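Local coordinates for putative MCP-type signal transduction protein (Campylobacter jejuni subsp. jejuni serotype O:2, PDB 4WY9) that probably serves as a chemoreceptor that senses periplasmic signals through a tandem-PAS sensory domain and passes them on to the chemotaxis machinery, at residues L187-S190 / D191-T194; H221-K224 / N225-L228; V134-I137 / L138-K142; T44-E47 / M48-T52; I8-N11 / T12-L16. All coordinates share one frame; numbering follows the deposited sequence. Where two conformers were deposited one is given.

Interaction 1. Residues L187-S190 / D191-T194; sequences LDFS and DIAT
With chi1 at 172°, L187 sets CG opposite its backbone nitrogen and beside its carbonyl carbon, while in one of its two conformers I192 turns CG1 back beside its own nitrogen (chi1 -54°). With these torsions the two side chains cross at about a right angle, and L187 CD2 rests 4.1 Å from I192 CG1. The same methylene lies 4.1 Å from F189 CD1, approaching the ring obliquely, with the two side chains side by side and pointing the same way. In this conformer I192 fits against both L187 and F189, and this small apolar cluster continues into M34 and I30 of helix 8-51 and I220 of strand 218-220.

The polar side of the turn is organised by D188. Its OD1 accepts the backbone N-H of S190 at 2.9 Å, met from well above the carboxylate plane, while its carbonyl oxygen takes the N-H of D191 at 3.0 Å. Side chain and main chain of one aspartate thereby hold two successive N-H groups at the start of the helix. The next carbonyl, F189 O, accepts from A193 N at 2.9 Å and more weakly from I192 N; T194 N then bonds to S190 O at 3.1 Å. D191 points its carboxylate elsewhere, OD2 being engaged by N77 ND2, and N77 OD1 in turn receives D188 N.

The D188 OD1 to S190 N bond closes an Asx turn that caps the start of helix 190-196, directly after strand 179-188, at a strand-to-helix junction within the PDC sensor fold of the Cache clan.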
# COMPACT_ATOMS: atom_id res chain seq x y z
N LEU A 187 0.27 -0.80 4.99
CA LEU A 187 1.54 -1.40 4.60
C LEU A 187 2.61 -0.32 4.63
O LEU A 187 2.45 0.73 4.01
CB LEU A 187 1.44 -2.01 3.21
CG LEU A 187 2.72 -2.53 2.55
CD1 LEU A 187 3.33 -3.66 3.31
CD2 LEU A 187 2.40 -2.95 1.11
N ASP A 188 3.67 -0.57 5.39
CA ASP A 188 4.86 0.28 5.40
C ASP A 188 5.76 -0.15 4.25
O ASP A 188 6.22 -1.28 4.20
CB ASP A 188 5.56 0.16 6.74
CG ASP A 188 6.80 1.04 6.88
OD1 ASP A 188 7.37 1.51 5.87
OD2 ASP A 188 7.23 1.23 8.03
N PHE A 189 6.04 0.76 3.30
CA PHE A 189 6.82 0.37 2.14
C PHE A 189 8.25 -0.03 2.46
O PHE A 189 8.92 -0.61 1.61
CB PHE A 189 6.80 1.47 1.08
CG PHE A 189 5.52 1.50 0.27
CD1 PHE A 189 5.17 0.41 -0.54
CD2 PHE A 189 4.65 2.57 0.34
CE1 PHE A 189 4.03 0.40 -1.28
CE2 PHE A 189 3.48 2.56 -0.41
CZ PHE A 189 3.16 1.49 -1.21
N SER A 190 8.74 0.25 3.68
CA SER A 190 10.04 -0.26 4.09
C SER A 190 10.10 -1.77 3.95
O SER A 190 11.16 -2.34 3.69
CB SER A 190 10.37 0.12 5.57
OG SER A 190 10.56 1.54 5.72
N ASP A 191 8.98 -2.44 4.17
CA ASP A 191 8.95 -3.90 4.09
C ASP A 191 8.99 -4.43 2.67
O ASP A 191 9.41 -5.56 2.44
CB ASP A 191 7.72 -4.40 4.83
CG ASP A 191 7.82 -4.16 6.30
OD1 ASP A 191 8.93 -4.23 6.90
OD2 ASP A 191 6.77 -3.88 6.87
N ILE A 192 8.58 -3.61 1.72
CA ILE A 192 8.72 -3.95 0.31
C ILE A 192 10.13 -3.61 -0.14
O ILE A 192 10.75 -4.36 -0.91
CB ILE A 192 7.68 -3.21 -0.56
CG1 ILE A 192 6.26 -3.46 -0.03
CG2 ILE A 192 7.80 -3.60 -2.03
CD1 ILE A 192 5.90 -4.91 -0.03
N ALA A 193 10.65 -2.49 0.33
CA ALA A 193 12.00 -2.06 -0.00
C ALA A 193 13.05 -3.10 0.42
O ALA A 193 14.10 -3.21 -0.20
CB ALA A 193 12.30 -0.72 0.62
N THR A 194 12.76 -3.86 1.47
CA THR A 194 13.64 -4.92 1.92
C THR A 194 14.04 -5.84 0.77
O THR A 194 15.20 -6.26 0.70
CB THR A 194 13.00 -5.76 3.06
OG1 THR A 194 12.93 -4.94 4.22
CG2 THR A 194 13.80 -6.99 3.40

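Interaction 2. Residues H221-K224 / N225-L228; sequences HPNK and NLVL. With ACT (acetate ion), chain B.
The imidazole of H221 is sandwiched between L226 CD1 over one face and P222 CD over the other, both displaced toward the rim, and its edges are taken by polar partners. The ring belongs to a loop closed by an Asx turn and a short 3-10 turn, which follows edge strand 218-220 of the five-stranded sheet. L226 CD1 stands 3.7 Å from the centroid of the H221 ring, only 15° off the normal, a CH-pi contact. In the ring plane, H221 ND1 accepts the N-H of N223 at 2.9 Å, while NE2 donates to an acetate oxygen at 2.8 Å in a nearly straight bond. The acetate, probably from the crystallisation liquor, is also held by S260 OG and Y257 OH. In this crystal the imidazole is held by a bond at each nitrogen as well as by the groups on its faces.

N223 organises the turn that brings L226 over the ring. Its chi1 of -175° swings the amide beside its carbonyl carbon, where OD1 accepts N225 N at 3.0 Å, the Asx turn proper. The main-chain oxygen of N223 accepts L226 N at 2.9 Å, the donor lying well above the carbonyl plane. One step further, V227 N bonds to K224 O.

V227 adds an apolar edge: its CG2 touches K224 CD at 4.1 Å and also approaches the backbone nitrogen of H221. A water bridges the end of the turn, donating to K224 O at 3.0 Å and to V227 O at 2.7 Å.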
# COMPACT_ATOMS: atom_id res chain seq x y z
N HIS A 221 11.91 4.38 -4.18
CA HIS A 221 12.95 4.81 -5.10
C HIS A 221 14.24 4.74 -4.32
O HIS A 221 14.27 5.07 -3.14
CB HIS A 221 12.66 6.21 -5.63
CG HIS A 221 13.56 6.67 -6.74
ND1 HIS A 221 14.89 6.99 -6.55
CD2 HIS A 221 13.34 6.83 -8.06
CE1 HIS A 221 15.43 7.31 -7.70
NE2 HIS A 221 14.49 7.25 -8.63
N PRO A 222 15.36 4.38 -4.97
CA PRO A 222 16.65 4.39 -4.27
C PRO A 222 16.96 5.72 -3.60
O PRO A 222 17.59 5.76 -2.55
CB PRO A 222 17.64 4.06 -5.39
CG PRO A 222 16.87 3.28 -6.36
CD PRO A 222 15.49 3.81 -6.33
N ASN A 223 16.57 6.80 -4.25
CA ASN A 223 16.72 8.13 -3.67
C ASN A 223 15.51 8.38 -2.78
O ASN A 223 14.42 8.67 -3.25
CB ASN A 223 16.83 9.17 -4.79
CG ASN A 223 17.12 10.57 -4.26
OD1 ASN A 223 16.92 10.84 -3.08
ND2 ASN A 223 17.59 11.43 -5.11
N LYS A 224 15.72 8.31 -1.47
CA LYS A 224 14.62 8.42 -0.53
C LYS A 224 13.91 9.74 -0.67
O LYS A 224 12.71 9.83 -0.36
CB LYS A 224 15.16 8.28 0.90
CG LYS A 224 14.56 7.17 1.73
CD LYS A 224 13.06 7.30 1.83
CE LYS A 224 12.47 6.32 2.86
NZ LYS A 224 13.03 6.51 4.22
N ASN A 225 14.61 10.79 -1.12
CA ASN A 225 14.00 12.08 -1.34
C ASN A 225 12.94 12.13 -2.41
O ASN A 225 12.15 13.08 -2.47
CB ASN A 225 15.08 13.12 -1.70
CG ASN A 225 15.95 13.55 -0.50
OD1 ASN A 225 15.86 13.03 0.64
ND2 ASN A 225 16.77 14.54 -0.75
N LEU A 226 12.89 11.12 -3.28
CA LEU A 226 11.93 11.08 -4.35
C LEU A 226 10.65 10.32 -3.96
O LEU A 226 9.65 10.37 -4.66
CB LEU A 226 12.55 10.46 -5.59
CG LEU A 226 13.63 11.32 -6.27
CD1 LEU A 226 14.12 10.68 -7.56
CD2 LEU A 226 13.21 12.74 -6.45
N VAL A 227 10.70 9.60 -2.86
CA VAL A 227 9.53 8.84 -2.44
C VAL A 227 8.37 9.80 -2.17
O VAL A 227 8.56 10.88 -1.62
CB VAL A 227 9.83 7.95 -1.22
CG1 VAL A 227 8.57 7.30 -0.64
CG2 VAL A 227 10.85 6.88 -1.62
N LEU A 228 7.18 9.39 -2.63
CA LEU A 228 5.91 10.14 -2.61
C LEU A 228 5.76 11.16 -3.71
O LEU A 228 4.66 11.67 -3.95
CB LEU A 228 5.64 10.77 -1.23
CG LEU A 228 5.75 9.90 0.01
CD1 LEU A 228 5.28 10.68 1.23
CD2 LEU A 228 4.95 8.60 -0.16
C ACT B . 14.17 7.66 -12.22
O ACT B . 14.75 8.20 -11.24
OXT ACT B . 14.24 8.23 -13.35
CH3 ACT B . 13.38 6.41 -12.04
O HOH W 1 10.30 11.36 0.40

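Interaction 3. Residues V134-I137 / L138-K142; sequences VQDI and LKKAK
From V134 through K140 the backbone keeps helical torsions, and A141, with psi near 139°, is the first residue to leave them, so this is the C-terminal end of helix 132-140. Successive i to i+4 bonds run from L138 N to V134 O (3.0 Å), K139 N to Q135 O, K140 N to D136 O and A141 N to I137 O (2.9 Å). I137 O also receives a weak bond from K140 N as the helix closes.

On the buried side, I137 CG2 meets A141 CB at 3.8 Å, and both residues press on P171 and Y149. L138 CD1 reaches V134 CG1 at 4.4 Å, alongside Y82. That methyl also lies near Q135 NE2, which is hydrogen-bonded to A129 O, at the end of the preceding helix 126-129.

The outer side carries charge. K140 bends at chi3, which lays CE 4.0 Å from D136 CB, yet D136 OD2 and K140 NZ stay 4.6 Å apart, too far for a salt bridge; D136 OD1 is bonded to Q132 NE2. A water links the two, accepting from K140 NZ at 2.8 Å and donating a long, weak bond to D136 OD2.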
# COMPACT_ATOMS: atom_id res chain seq x y z
N VAL A 134 -10.62 6.26 3.87
CA VAL A 134 -11.70 6.31 4.85
C VAL A 134 -12.75 7.32 4.42
O VAL A 134 -13.96 7.05 4.46
CB VAL A 134 -11.19 6.63 6.26
CG1 VAL A 134 -12.32 6.93 7.20
CG2 VAL A 134 -10.30 5.49 6.76
N GLN A 135 -12.31 8.50 4.00
CA GLN A 135 -13.24 9.51 3.57
C GLN A 135 -14.01 9.09 2.34
O GLN A 135 -15.22 9.35 2.22
CB GLN A 135 -12.54 10.82 3.40
CG GLN A 135 -12.06 11.37 4.76
CD GLN A 135 -13.23 11.50 5.84
OE1 GLN A 135 -14.31 12.09 5.57
NE2 GLN A 135 -13.04 10.93 7.03
N ASP A 136 -13.33 8.43 1.41
CA ASP A 136 -14.01 7.93 0.21
C ASP A 136 -15.06 6.89 0.56
O ASP A 136 -16.13 6.87 -0.03
CB ASP A 136 -13.00 7.34 -0.76
CG ASP A 136 -12.15 8.38 -1.44
OD1 ASP A 136 -12.50 9.59 -1.38
OD2 ASP A 136 -11.13 7.99 -2.03
N ILE A 137 -14.75 6.00 1.49
CA ILE A 137 -15.73 4.99 1.91
C ILE A 137 -16.96 5.68 2.52
O ILE A 137 -18.10 5.34 2.17
CB ILE A 137 -15.10 4.00 2.91
CG1 ILE A 137 -14.15 3.07 2.18
CG2 ILE A 137 -16.17 3.18 3.61
CD1 ILE A 137 -13.26 2.23 3.03
N LEU A 138 -16.74 6.60 3.45
CA LEU A 138 -17.87 7.25 4.13
C LEU A 138 -18.76 7.94 3.12
O LEU A 138 -19.99 7.94 3.26
CB LEU A 138 -17.38 8.26 5.17
CG LEU A 138 -16.59 7.69 6.33
CD1 LEU A 138 -16.32 8.69 7.38
CD2 LEU A 138 -17.18 6.45 6.94
N LYS A 139 -18.16 8.54 2.09
CA LYS A 139 -18.92 9.30 1.09
C LYS A 139 -19.60 8.41 0.04
O LYS A 139 -20.70 8.74 -0.41
CB LYS A 139 -17.98 10.33 0.41
CG LYS A 139 -18.59 11.13 -0.73
CD LYS A 139 -19.51 12.19 -0.19
CE LYS A 139 -20.28 12.92 -1.29
NZ LYS A 139 -21.19 11.99 -2.02
N LYS A 140 -18.93 7.33 -0.39
CA LYS A 140 -19.33 6.62 -1.59
C LYS A 140 -19.75 5.17 -1.42
O LYS A 140 -20.42 4.61 -2.29
CB LYS A 140 -18.17 6.64 -2.62
CG LYS A 140 -17.62 8.01 -2.89
CD LYS A 140 -16.68 8.02 -4.03
CE LYS A 140 -15.49 7.16 -3.87
NZ LYS A 140 -14.54 7.42 -5.01
N ALA A 141 -19.35 4.53 -0.33
CA ALA A 141 -19.58 3.10 -0.21
C ALA A 141 -21.07 2.78 -0.09
O ALA A 141 -21.80 3.47 0.63
CB ALA A 141 -18.80 2.50 0.97
N LYS A 142 -21.48 1.73 -0.78
CA LYS A 142 -22.88 1.27 -0.78
C LYS A 142 -22.95 -0.21 -0.52
O LYS A 142 -22.12 -0.97 -1.03
CB LYS A 142 -23.54 1.59 -2.11
CG LYS A 142 -23.63 3.08 -2.38
CD LYS A 142 -24.06 3.39 -3.78
CE LYS A 142 -23.99 4.89 -4.03
NZ LYS A 142 -22.59 5.39 -3.96
O HOH W 2 -12.65 5.62 -4.05

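Interaction 4. Residues T44-E47 / M48-T52; sequences TLTE and MFRST
The C-terminal end of the long helix 8-51 is finished by hydroxyl groups that fold back onto the last turn, S51 onto E47 and T52 onto M48. S51 carries OG between its backbone nitrogen and carbonyl carbon (chi1 69°), from where it donates to E47 O at 2.9 Å. S51 N reaches the same oxygen at 3.0 Å, and the two donors arrive from opposite faces of the carbonyl plane. Next in line, M48 O accepts T52 OG1 at 2.9 Å, besides weak bonds from the backbone.

Earlier in the helix, F49 N bonds to L45 O at 2.8 Å. The F49 ring presents its edge to that oxygen, which lies in the ring plane 3.2 Å from CD1. L45 and F49 both face strand 163-173 at I172, so this flank packs on the seven-stranded sheet, while M48 lies against helix 59-70.

T46 and R50 make the aliphatic contact of the turn: T46 CG2 sits against R50 CD at 3.8 Å, the methyl lying across the arginine chain. The threonine hydroxyl, on the other branch, is bonded to F173 N, tying the helix to the sheet.

Chemically, the S51 hydroxyl gives E47 O a second donor beside the regular S51 N, and the T52 hydroxyl adds to the weak backbone bonds at M48 O. The end of the helix is thus closed by hydroxyl as well as backbone donors.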
# COMPACT_ATOMS: atom_id res chain seq x y z
N THR A 44 -16.86 -10.72 8.48
CA THR A 44 -17.24 -11.13 9.83
C THR A 44 -17.82 -9.96 10.61
O THR A 44 -18.84 -10.12 11.32
CB THR A 44 -16.02 -11.74 10.56
OG1 THR A 44 -15.57 -12.91 9.83
CG2 THR A 44 -16.37 -12.14 11.95
N LEU A 45 -17.24 -8.78 10.49
CA LEU A 45 -17.76 -7.62 11.21
C LEU A 45 -19.11 -7.16 10.67
O LEU A 45 -19.99 -6.84 11.42
CB LEU A 45 -16.73 -6.49 11.19
CG LEU A 45 -15.48 -6.70 12.04
CD1 LEU A 45 -14.46 -5.60 11.85
CD2 LEU A 45 -15.85 -6.86 13.52
N THR A 46 -19.28 -7.16 9.35
CA THR A 46 -20.58 -6.78 8.80
C THR A 46 -21.65 -7.79 9.24
O THR A 46 -22.77 -7.40 9.57
CB THR A 46 -20.52 -6.60 7.30
OG1 THR A 46 -19.85 -5.37 7.04
CG2 THR A 46 -21.89 -6.57 6.65
N GLU A 47 -21.34 -9.08 9.25
CA GLU A 47 -22.31 -10.05 9.74
C GLU A 47 -22.68 -9.73 11.19
O GLU A 47 -23.84 -9.77 11.56
CB GLU A 47 -21.76 -11.46 9.62
CG GLU A 47 -22.71 -12.56 10.11
CD GLU A 47 -24.11 -12.50 9.46
OE1 GLU A 47 -24.25 -12.14 8.26
OE2 GLU A 47 -25.11 -12.84 10.17
N MET A 48 -21.70 -9.35 12.01
CA MET A 48 -21.96 -8.97 13.39
C MET A 48 -22.86 -7.75 13.46
O MET A 48 -23.83 -7.72 14.22
CB MET A 48 -20.66 -8.73 14.14
CG MET A 48 -20.89 -8.12 15.53
SD MET A 48 -19.35 -7.62 16.31
CE MET A 48 -18.71 -9.21 16.76
N PHE A 49 -22.51 -6.69 12.73
CA PHE A 49 -23.23 -5.42 12.87
C PHE A 49 -24.60 -5.50 12.22
O PHE A 49 -25.50 -4.73 12.54
CB PHE A 49 -22.40 -4.25 12.33
CG PHE A 49 -21.37 -3.72 13.28
CD1 PHE A 49 -20.19 -4.41 13.55
CD2 PHE A 49 -21.58 -2.53 13.98
CE1 PHE A 49 -19.26 -3.93 14.46
CE2 PHE A 49 -20.64 -2.06 14.88
CZ PHE A 49 -19.48 -2.74 15.11
N ARG A 50 -24.80 -6.47 11.32
CA ARG A 50 -26.14 -6.71 10.76
C ARG A 50 -27.02 -7.53 11.72
O ARG A 50 -28.24 -7.38 11.72
CB ARG A 50 -26.05 -7.43 9.41
CG ARG A 50 -25.63 -6.55 8.25
CD ARG A 50 -25.58 -7.35 6.94
NE ARG A 50 -26.74 -8.24 6.74
CZ ARG A 50 -27.90 -7.84 6.26
NH1 ARG A 50 -28.05 -6.64 5.74
NH2 ARG A 50 -28.95 -8.68 6.26
N SER A 51 -26.41 -8.44 12.48
CA SER A 51 -27.16 -9.39 13.29
C SER A 51 -27.29 -8.98 14.75
O SER A 51 -28.06 -9.57 15.49
CB SER A 51 -26.54 -10.77 13.21
OG SER A 51 -25.31 -10.75 13.86
N THR A 52 -26.55 -7.96 15.18
CA THR A 52 -26.46 -7.60 16.59
C THR A 52 -26.97 -6.19 16.76
O THR A 52 -26.49 -5.27 16.13
CB THR A 52 -25.01 -7.68 17.09
OG1 THR A 52 -24.45 -8.97 16.74
CG2 THR A 52 -24.95 -7.51 18.58

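Interaction 5. Residues I8-N11 / T12-L16; sequences ITKN and TEDIL
Hydrogen bonding is concentrated on I8 O, which T12 grips twice. T12 N donates to it at 2.8 Å, and the hydroxyl OG1 approaches to 2.6 Å from the opposite face of the carbonyl plane. The hydroxyl is placed there by a chi1 of -59°, which puts OG1 beside its own backbone nitrogen and sends the methyl the other way. The regular i to i+4 series continues with E13 N to T9 O, D14 N to K10 O and I15 N to N11 O, the last at 2.8 Å.

Van der Waals contacts accompany these bonds. T9 and E13 run side by side in the same direction, and T9 CG2 lies 3.5 Å from E13 OE2; the T9 hydroxyl bonds instead to Y266 OH. In one of the two N11 conformers, the amide nitrogen ND2 approaches I15 CD1 to 3.4 Å, a contact to be read with caution because a second conformer exists.

Charged and water-mediated contacts are looser. The extended K10 chain passes D14 with its CG 4.0 Å from OD2, but K10 NZ remains 5.3 Å from that oxygen, so the opposite charges attract at best over a distance. A water donates to D14 OD2 at 2.6 Å and also to N11 OD1 in that conformer.

T12 and L16 turn inward onto A285 and Y266 of the five-stranded sheet, leaving K10 and D14 on the outer side. This is the first part of the long N-terminal helix 8-51, a scaffold characteristic of the double-Cache (tandem-PAS) sensor domains of chemoreceptors.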
# COMPACT_ATOMS: atom_id res chain seq x y z
N ILE A 8 24.22 -7.86 -26.22
CA ILE A 8 24.08 -7.23 -24.91
C ILE A 8 22.78 -6.43 -24.81
O ILE A 8 22.10 -6.48 -23.79
CB ILE A 8 25.30 -6.33 -24.58
CG1 ILE A 8 26.48 -7.17 -24.13
CG2 ILE A 8 24.98 -5.35 -23.48
CD1 ILE A 8 27.79 -6.39 -23.92
N THR A 9 22.43 -5.65 -25.83
CA THR A 9 21.20 -4.87 -25.79
C THR A 9 19.98 -5.77 -25.63
O THR A 9 19.15 -5.59 -24.71
CB THR A 9 21.03 -3.98 -27.02
OG1 THR A 9 22.06 -2.98 -27.03
CG2 THR A 9 19.66 -3.32 -27.05
N LYS A 10 19.85 -6.75 -26.49
CA LYS A 10 18.70 -7.67 -26.46
C LYS A 10 18.66 -8.41 -25.13
O LYS A 10 17.61 -8.56 -24.50
CB LYS A 10 18.77 -8.67 -27.61
CG LYS A 10 17.73 -9.77 -27.52
CD LYS A 10 18.03 -10.90 -28.49
CE LYS A 10 16.95 -11.95 -28.42
NZ LYS A 10 17.24 -13.09 -29.37
N ASN A 11 19.81 -8.91 -24.70
CA ASN A 11 19.85 -9.67 -23.47
C ASN A 11 19.50 -8.79 -22.26
O ASN A 11 18.77 -9.23 -21.35
CB ASN A 11 21.20 -10.34 -23.30
CG ASN A 11 21.18 -11.44 -22.28
OD1 ASN A 11 20.20 -12.24 -22.22
ND2 ASN A 11 22.22 -11.50 -21.47
N THR A 12 19.96 -7.55 -22.28
CA THR A 12 19.70 -6.63 -21.19
C THR A 12 18.21 -6.34 -21.11
O THR A 12 17.61 -6.31 -20.03
CB THR A 12 20.48 -5.31 -21.30
OG1 THR A 12 21.88 -5.57 -21.32
CG2 THR A 12 20.18 -4.38 -20.15
N GLU A 13 17.60 -6.10 -22.26
CA GLU A 13 16.15 -5.87 -22.31
C GLU A 13 15.41 -7.08 -21.71
O GLU A 13 14.47 -6.91 -20.93
CB GLU A 13 15.72 -5.59 -23.73
CG GLU A 13 16.26 -4.27 -24.28
CD GLU A 13 16.11 -4.11 -25.81
OE1 GLU A 13 15.90 -5.12 -26.51
OE2 GLU A 13 16.23 -2.96 -26.32
N ASP A 14 15.82 -8.28 -22.09
CA ASP A 14 15.13 -9.47 -21.61
C ASP A 14 15.36 -9.64 -20.11
O ASP A 14 14.45 -10.06 -19.38
CB ASP A 14 15.61 -10.72 -22.36
CG ASP A 14 15.16 -10.76 -23.80
OD1 ASP A 14 14.21 -10.06 -24.16
OD2 ASP A 14 15.76 -11.54 -24.57
N ILE A 15 16.55 -9.37 -19.66
CA ILE A 15 16.88 -9.47 -18.23
C ILE A 15 16.03 -8.48 -17.44
O ILE A 15 15.44 -8.84 -16.40
CB ILE A 15 18.38 -9.24 -17.98
CG1 ILE A 15 19.18 -10.41 -18.51
CG2 ILE A 15 18.69 -9.00 -16.51
CD1 ILE A 15 20.67 -10.13 -18.71
N LEU A 16 15.96 -7.25 -17.90
CA LEU A 16 15.18 -6.23 -17.19
C LEU A 16 13.69 -6.61 -17.14
O LEU A 16 13.02 -6.44 -16.10
CB LEU A 16 15.37 -4.86 -17.80
CG LEU A 16 16.72 -4.22 -17.59
CD1 LEU A 16 16.81 -2.94 -18.42
CD2 LEU A 16 16.96 -3.91 -16.12
O HOH W 3 18.06 -12.71 -24.20

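How the interactions relate
Interactions 4 and 5 mark the two ends of the same helix, 8-51, and their centres lie about 53 Å apart on opposite sides of the chain's centre. Interaction 5 packs on the five-stranded sheet, whereas interaction 4 packs on the seven-stranded one, so a single helix spans both sensor modules. Interaction 3 lies over the seven-stranded sheet, about 19 Å centre to centre from interaction 4. Interaction 1, its centre about 9 Å from that of the chain, begins at the end of strand 179-188 of that sheet and touches strand 218-220 of the other. Immediately after strand 218-220 comes interaction 2, its centre about 13 Å from that of interaction 1, and it alone of the five holds the acetate.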